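Local coordinates for lovastatin nonaketide synthase, polyketide synthase component (Aspergillus terreus, PDB 7CPX), which builds the dihydromonacolin L nonaketide of lovastatin from malonyl-CoA, as a homodimeric, multidomain iterative polyketide synthase working with the partner protein LovC, at residues T2330-A2335 with D2398-T2403. The protein carries 2 engineered substitutions. Sequence-based numbering, arbitrary orientation.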
# COMPACT_ATOMS: atom_id res chain seq x y z
N THR A 2330 57.41 -24.76 -14.16
CA THR A 2330 57.21 -25.06 -12.75
C THR A 2330 56.34 -23.98 -12.12
O THR A 2330 56.35 -22.83 -12.55
CB THR A 2330 58.54 -25.15 -11.99
OG1 THR A 2330 59.31 -23.97 -12.22
CG2 THR A 2330 59.32 -26.36 -12.42
N ILE A 2331 55.59 -24.39 -11.10
CA ILE A 2331 54.74 -23.49 -10.34
C ILE A 2331 55.19 -23.58 -8.89
O ILE A 2331 55.07 -24.64 -8.26
CB ILE A 2331 53.25 -23.83 -10.48
CG1 ILE A 2331 53.00 -25.32 -10.20
CG2 ILE A 2331 52.78 -23.51 -11.88
CD1 ILE A 2331 51.57 -25.75 -10.41
N ASP A 2332 55.73 -22.48 -8.36
CA ASP A 2332 56.19 -22.45 -6.97
C ASP A 2332 55.00 -22.08 -6.10
O ASP A 2332 54.75 -20.93 -5.77
CB ASP A 2332 57.34 -21.47 -6.82
CG ASP A 2332 58.39 -21.63 -7.90
OD1 ASP A 2332 58.17 -21.11 -9.02
OD2 ASP A 2332 59.42 -22.28 -7.65
N ILE A 2333 54.24 -23.11 -5.74
CA ILE A 2333 52.96 -22.92 -5.06
C ILE A 2333 53.20 -22.58 -3.60
O ILE A 2333 54.14 -23.07 -2.96
CB ILE A 2333 52.09 -24.19 -5.20
CG1 ILE A 2333 51.94 -24.58 -6.67
CG2 ILE A 2333 50.73 -23.95 -4.59
CD1 ILE A 2333 51.61 -26.04 -6.87
N GLY A 2334 52.33 -21.74 -3.06
CA GLY A 2334 52.33 -21.46 -1.64
C GLY A 2334 51.55 -22.52 -0.89
O GLY A 2334 51.59 -23.70 -1.24
N ALA A 2335 50.83 -22.11 0.15
CA ALA A 2335 50.03 -23.03 0.95
C ALA A 2335 48.65 -23.16 0.32
O ALA A 2335 47.87 -22.20 0.31
CB ALA A 2335 49.94 -22.53 2.39
N ASP A 2398 59.97 -16.65 -16.97
CA ASP A 2398 58.58 -16.93 -17.29
C ASP A 2398 58.20 -18.38 -17.03
O ASP A 2398 57.05 -18.65 -16.68
CB ASP A 2398 58.30 -16.58 -18.76
CG ASP A 2398 59.22 -17.30 -19.71
OD1 ASP A 2398 60.10 -18.05 -19.24
OD2 ASP A 2398 59.08 -17.12 -20.94
N LEU A 2399 59.15 -19.31 -17.19
CA LEU A 2399 58.84 -20.71 -16.95
C LEU A 2399 58.44 -20.95 -15.50
O LEU A 2399 57.45 -21.63 -15.23
CB LEU A 2399 60.04 -21.58 -17.31
CG LEU A 2399 60.63 -21.39 -18.71
CD1 LEU A 2399 61.69 -22.43 -18.97
CD2 LEU A 2399 59.54 -21.44 -19.77
N GLU A 2400 59.20 -20.40 -14.56
CA GLU A 2400 58.94 -20.59 -13.13
C GLU A 2400 57.94 -19.53 -12.68
O GLU A 2400 58.28 -18.36 -12.55
CB GLU A 2400 60.23 -20.51 -12.33
CG GLU A 2400 61.31 -21.47 -12.79
CD GLU A 2400 62.44 -21.59 -11.78
OE1 GLU A 2400 62.28 -21.09 -10.65
OE2 GLU A 2400 63.48 -22.20 -12.12
N LEU A 2401 56.70 -19.95 -12.45
CA LEU A 2401 55.67 -19.06 -11.93
C LEU A 2401 55.77 -19.05 -10.42
O LEU A 2401 55.28 -19.96 -9.74
CB LEU A 2401 54.29 -19.50 -12.40
CG LEU A 2401 53.97 -19.24 -13.87
CD1 LEU A 2401 54.84 -20.10 -14.78
CD2 LEU A 2401 52.51 -19.51 -14.15
N THR A 2402 56.45 -18.05 -9.88
CA THR A 2402 56.55 -17.90 -8.43
C THR A 2402 55.20 -17.49 -7.87
O THR A 2402 54.56 -16.57 -8.38
CB THR A 2402 57.62 -16.87 -8.08
OG1 THR A 2402 58.87 -17.26 -8.65
CG2 THR A 2402 57.77 -16.75 -6.57
N THR A 2403 54.77 -18.17 -6.81
CA THR A 2403 53.44 -17.96 -6.28
C THR A 2403 53.44 -18.24 -4.78
O THR A 2403 54.31 -18.94 -4.27
CB THR A 2403 52.41 -18.85 -6.99
OG1 THR A 2403 52.56 -18.72 -8.41
CG2 THR A 2403 51.00 -18.46 -6.60
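Leu2401 is gripped through its backbone by strand 2330-2333: its N donates to Thr2330 O at 2.9 Å, and its O accepts from Asp2332 N at 2.9 Å. These bonds join strand 2400-2402 to its parallel neighbour at the edge of the seven-stranded Rossmann-type sheet of the ketoreductase domain. Weak bonds extend the pairing at both ends, from Thr2330 N to Leu2399 O and from Thr2403 N to Asp2332 O, the latter bordering Ile2333 and Gly2334 of the NADP pocket.

Ile2331 and Leu2401 share one face, where Ile2331 CG2 meets Leu2401 CB at 4.3 Å; both side chains pack on helix 2363-2385, which suits their branched, apolar form. The other face, under helix 2305-2323, is polar. There the side chains of Thr2330 and Glu2400 rise flank to flank. Thr2330 OG1, tucked over its own main chain (chi1 52°), lies 3.3 Å from Glu2400 CG.

Along Glu2400, CB touches Thr2330 OG1 at 3.6 Å and also borders Asp2332 OD1; CG makes the closer approach to the hydroxyl oxygen, and CD stands 4.0 Å from it. Beyond CG the chain is extended, carrying the carboxylate toward the helix, where OE2 comes close to Gln2319 NE2. The long methylenes thus pack beside the short threonine before the charge is reached.

Glu2400 OE1 remains 4.3 Å from Asp2332 OD2, which itself lies near Gln2315 NE2. Two acidic groups this close on a buried face would be expected to raise each other's pKa, so one may hold a proton.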